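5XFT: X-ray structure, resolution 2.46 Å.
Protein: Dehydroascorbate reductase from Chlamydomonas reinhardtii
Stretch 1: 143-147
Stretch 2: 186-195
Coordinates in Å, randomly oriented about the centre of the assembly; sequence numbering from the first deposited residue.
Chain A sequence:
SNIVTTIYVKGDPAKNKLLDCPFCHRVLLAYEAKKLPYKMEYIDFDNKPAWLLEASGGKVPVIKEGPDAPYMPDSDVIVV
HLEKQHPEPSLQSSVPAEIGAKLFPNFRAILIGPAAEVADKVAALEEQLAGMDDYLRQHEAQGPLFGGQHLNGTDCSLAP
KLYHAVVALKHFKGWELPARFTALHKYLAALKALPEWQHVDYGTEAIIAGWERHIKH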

ATOM      1  N   GLY A 143     -20.659  -3.042  -0.947  1.00 46.74           N
ATOM      2  CA  GLY A 143     -19.752  -3.381   0.126  1.00 45.76           C
ATOM      3  C   GLY A 143     -18.910  -2.195   0.564  1.00 40.54           C
ATOM      4  O   GLY A 143     -18.883  -1.147  -0.090  1.00 36.82           O
ATOM      5  N   PRO A 144     -18.194  -2.344   1.685  1.00 32.65           N
ATOM      6  CA  PRO A 144     -17.432  -1.212   2.240  1.00 26.04           C
ATOM      7  C   PRO A 144     -16.076  -0.967   1.584  1.00 28.30           C
ATOM      8  O   PRO A 144     -15.480   0.097   1.816  1.00 20.94           O
ATOM      9  CB  PRO A 144     -17.267  -1.602   3.712  1.00 17.85           C
ATOM     10  CG  PRO A 144     -17.275  -3.095   3.702  1.00 27.49           C
ATOM     11  CD  PRO A 144     -18.133  -3.540   2.544  1.00 28.44           C
ATOM     12  N   LEU A 145     -15.572  -1.899   0.779  1.00 24.53           N
ATOM     13  CA  LEU A 145     -14.320  -1.716   0.062  1.00 29.37           C
ATOM     14  C   LEU A 145     -14.586  -1.295  -1.377  1.00 32.48           C
ATOM     15  O   LEU A 145     -15.692  -1.435  -1.901  1.00 42.56           O
ATOM     16  CB  LEU A 145     -13.491  -3.001   0.078  1.00 30.66           C
ATOM     17  CG  LEU A 145     -13.386  -3.742   1.401  1.00 27.17           C
ATOM     18  CD1 LEU A 145     -12.622  -5.019   1.181  1.00 31.59           C
ATOM     19  CD2 LEU A 145     -12.702  -2.871   2.437  1.00 30.32           C
ATOM     20  N   PHE A 146     -13.539  -0.782  -2.024  1.00 26.37           N
ATOM     21  CA  PHE A 146     -13.643  -0.462  -3.442  1.00 27.39           C
ATOM     22  C   PHE A 146     -14.001  -1.683  -4.275  1.00 28.52           C
ATOM     23  O   PHE A 146     -14.525  -1.530  -5.381  1.00 37.68           O
ATOM     24  CB  PHE A 146     -12.334   0.145  -3.951  1.00 25.15           C
ATOM     25  CG  PHE A 146     -12.055   1.519  -3.420  1.00 29.02           C
ATOM     26  CD1 PHE A 146     -11.205   1.698  -2.340  1.00 24.66           C
ATOM     27  CD2 PHE A 146     -12.645   2.636  -3.999  1.00 26.87           C
ATOM     28  CE1 PHE A 146     -10.944   2.958  -1.847  1.00 18.99           C
ATOM     29  CE2 PHE A 146     -12.385   3.905  -3.511  1.00 26.13           C
ATOM     30  CZ  PHE A 146     -11.534   4.066  -2.432  1.00 23.74           C
ATOM     31  N   GLY A 147     -13.712  -2.884  -3.777  1.00 33.12           N
ATOM     32  CA  GLY A 147     -14.092  -4.106  -4.454  1.00 37.64           C
ATOM     33  C   GLY A 147     -15.270  -4.755  -3.764  1.00 44.21           C
ATOM     34  O   GLY A 147     -15.351  -5.983  -3.664  1.00 50.48           O
ATOM     35  N   LYS A 186     -15.449   3.531   8.161  1.00 42.82           N
ATOM     36  CA  LYS A 186     -15.857   2.134   8.034  1.00 45.48           C
ATOM     37  C   LYS A 186     -14.995   1.383   7.030  1.00 32.14           C
ATOM     38  O   LYS A 186     -14.852   0.164   7.155  1.00 30.17           O
ATOM     39  CB  LYS A 186     -17.341   2.011   7.668  1.00 48.32           C
ATOM     40  CG  LYS A 186     -17.891   3.123   6.811  1.00 55.94           C
ATOM     41  CD  LYS A 186     -19.410   3.049   6.684  1.00 64.62           C
ATOM     42  CE  LYS A 186     -20.126   3.320   8.008  1.00 66.35           C
ATOM     43  NZ  LYS A 186     -21.597   3.061   7.917  1.00 65.49           N
ATOM     44  N   TYR A 187     -14.407   2.079   6.054  1.00 22.10           N
ATOM     45  CA  TYR A 187     -13.417   1.443   5.188  1.00 23.06           C
ATOM     46  C   TYR A 187     -12.233   0.944   6.006  1.00 32.27           C
ATOM     47  O   TYR A 187     -11.818  -0.214   5.878  1.00 33.03           O
ATOM     48  CB  TYR A 187     -12.965   2.427   4.110  1.00 25.78           C
ATOM     49  CG  TYR A 187     -11.961   1.895   3.102  1.00 29.78           C
ATOM     50  CD1 TYR A 187     -12.278   0.847   2.249  1.00 32.73           C
ATOM     51  CD2 TYR A 187     -10.713   2.480   2.973  1.00 38.78           C
ATOM     52  CE1 TYR A 187     -11.365   0.382   1.315  1.00 34.09           C
ATOM     53  CE2 TYR A 187      -9.793   2.024   2.047  1.00 38.82           C
ATOM     54  CZ  TYR A 187     -10.119   0.976   1.219  1.00 36.81           C
ATOM     55  OH  TYR A 187      -9.190   0.530   0.294  1.00 29.30           O
ATOM     56  N   LEU A 188     -11.694   1.801   6.879  1.00 32.89           N
ATOM     57  CA  LEU A 188     -10.574   1.382   7.715  1.00 32.83           C
ATOM     58  C   LEU A 188     -10.964   0.219   8.621  1.00 43.66           C
ATOM     59  O   LEU A 188     -10.229  -0.769   8.720  1.00 55.52           O
ATOM     60  CB  LEU A 188     -10.049   2.566   8.528  1.00 31.97           C
ATOM     61  CG  LEU A 188      -9.142   3.494   7.712  1.00 36.04           C
ATOM     62  CD1 LEU A 188      -9.232   4.927   8.205  1.00 35.21           C
ATOM     63  CD2 LEU A 188      -7.699   3.002   7.730  1.00 32.59           C
ATOM     64  N   ALA A 189     -12.125   0.305   9.280  1.00 44.13           N
ATOM     65  CA  ALA A 189     -12.561  -0.807  10.125  1.00 42.67           C
ATOM     66  C   ALA A 189     -12.696  -2.097   9.319  1.00 39.21           C
ATOM     67  O   ALA A 189     -12.283  -3.175   9.773  1.00 41.33           O
ATOM     68  CB  ALA A 189     -13.882  -0.462  10.811  1.00 42.73           C
ATOM     69  N   ALA A 190     -13.258  -2.002   8.113  1.00 32.34           N
ATOM     70  CA  ALA A 190     -13.421  -3.175   7.260  1.00 30.37           C
ATOM     71  C   ALA A 190     -12.074  -3.787   6.898  1.00 41.98           C
ATOM     72  O   ALA A 190     -11.899  -5.009   6.966  1.00 51.11           O
ATOM     73  CB  ALA A 190     -14.200  -2.802   5.997  1.00 20.35           C
ATOM     74  N   LEU A 191     -11.105  -2.949   6.509  1.00 38.32           N
ATOM     75  CA  LEU A 191      -9.773  -3.453   6.181  1.00 33.43           C
ATOM     76  C   LEU A 191      -9.133  -4.127   7.382  1.00 37.04           C
ATOM     77  O   LEU A 191      -8.565  -5.216   7.270  1.00 38.66           O
ATOM     78  CB  LEU A 191      -8.880  -2.321   5.677  1.00 23.29           C
ATOM     79  CG  LEU A 191      -9.185  -1.777   4.289  1.00 28.24           C
ATOM     80  CD1 LEU A 191      -8.513  -0.455   4.093  1.00 32.26           C
ATOM     81  CD2 LEU A 191      -8.721  -2.769   3.250  1.00 23.16           C
ATOM     82  N   LYS A 192      -9.223  -3.492   8.549  1.00 36.44           N
ATOM     83  CA  LYS A 192      -8.660  -4.091   9.746  1.00 39.91           C
ATOM     84  C   LYS A 192      -9.351  -5.399  10.107  1.00 42.17           C
ATOM     85  O   LYS A 192      -8.749  -6.236  10.789  1.00 44.87           O
ATOM     86  CB  LYS A 192      -8.724  -3.089  10.900  1.00 48.11           C
ATOM     87  CG  LYS A 192      -8.024  -1.770  10.566  1.00 50.53           C
ATOM     88  CD  LYS A 192      -7.404  -1.117  11.782  1.00 49.09           C
ATOM     89  CE  LYS A 192      -8.243   0.045  12.277  1.00 50.57           C
ATOM     90  NZ  LYS A 192      -7.425   0.997  13.080  1.00 56.10           N
ATOM     91  N   ALA A 193     -10.582  -5.612   9.641  1.00 44.13           N
ATOM     92  CA  ALA A 193     -11.237  -6.894   9.881  1.00 52.61           C
ATOM     93  C   ALA A 193     -10.755  -7.999   8.944  1.00 54.68           C
ATOM     94  O   ALA A 193     -10.892  -9.179   9.287  1.00 57.86           O
ATOM     95  CB  ALA A 193     -12.754  -6.743   9.756  1.00 53.60           C
ATOM     96  N   LEU A 194     -10.185  -7.649   7.791  1.00 47.29           N
ATOM     97  CA  LEU A 194      -9.881  -8.648   6.764  1.00 34.88           C
ATOM     98  C   LEU A 194      -8.680  -9.499   7.157  1.00 41.22           C
ATOM     99  O   LEU A 194      -7.649  -8.954   7.566  1.00 46.98           O
ATOM    100  CB  LEU A 194      -9.601  -7.973   5.428  1.00 32.25           C
ATOM    101  CG  LEU A 194     -10.777  -7.785   4.478  1.00 37.75           C
ATOM    102  CD1 LEU A 194     -10.335  -6.933   3.310  1.00 33.85           C
ATOM    103  CD2 LEU A 194     -11.295  -9.133   3.998  1.00 41.65           C
ATOM    104  N   PRO A 195      -8.764 -10.826   7.027  1.00 40.61           N
ATOM    105  CA  PRO A 195      -7.566 -11.656   7.239  1.00 34.65           C
ATOM    106  C   PRO A 195      -6.456 -11.359   6.250  1.00 31.75           C
ATOM    107  O   PRO A 195      -5.277 -11.467   6.610  1.00 36.59           O
ATOM    108  CB  PRO A 195      -8.098 -13.088   7.073  1.00 36.52           C
ATOM    109  CG  PRO A 195      -9.575 -12.982   7.297  1.00 33.62           C
ATOM    110  CD  PRO A 195      -9.962 -11.639   6.764  1.00 31.85           C
TER

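What holds a short, irregular segment against the helix that passes it? The contact is mostly apolar packing, with no hydrogen bond crossing between the two stretches. Residues 143-147 meet one side of the helix through Pro144, Leu145 and Phe146. Of the residues that answer them, Tyr187, Ala190 and Leu191 recur at the three- and four-residue spacing that brings side chains onto a common helical face, and Leu194 follows just after the helix with the same spacing. Within the helix, bonds such as Ala190 N to Lys186 O and Leu191 N to Tyr187 O, both 2.9 Å, tie up the backbone, and on the helix side the closest contacts are all made by side-chain atoms.

How does Leu145 reach so many partners when its CA-to-CB bond points sideways? Its m,t conformation, with chi1 at -44° and chi2 at 176°, carries the branched end nearer the helix than the start of the side chain would suggest. CD2 then lies 3.7 Å from Tyr187 CE1, 3.9 Å from Ala190 CB and 4.1 Å from Leu191 CD2, so one methyl group sits among three side chains. The other methyl, CD1, lies 3.7 Å from Leu194 CD1, extending the contact past the end of the helix to the residue that occupies the N-cap position of the next one. Leu194 points toward the loop, with chi2 trans but chi1 at -92°, between wells.

Why does Tyr187 touch three successive residues? Its CA-to-CB bond also runs sideways, but a trans chi1 of -178° sends the ring across to the loop, with chi2 at 63° setting its tilt. The carbonyl oxygen of Pro144 approaches the ring edge near its plane, with O 3.3 Å from Tyr187 CD1. Phe146, with chi1 m at -70° and chi2 at 98°, directs its edge toward the tyrosine face in an offset edge-to-face pair: the centroids are 5.3 Å apart, the planes meet at 79°, and Phe146 CE1 comes within 3.7 Å of Tyr187 CZ. The tyrosine hydroxyl lies near the plane of the Phe146 ring at its edge, Tyr187 OH lying 3.5 Å from Phe146 CD1, while its hydrogen bonding is satisfied elsewhere in the structure.

What do the small and rigid residues contribute? Pro144 and Ala190 both point toward the opposing stretch, and Pro144 CG rests 3.8 Å from Ala190 CB. The alanine methyl thus touches both the proline ring and Leu145, with no rotamer to adjust, while the proline ring, puckered C-gamma endo, is held close to its own backbone.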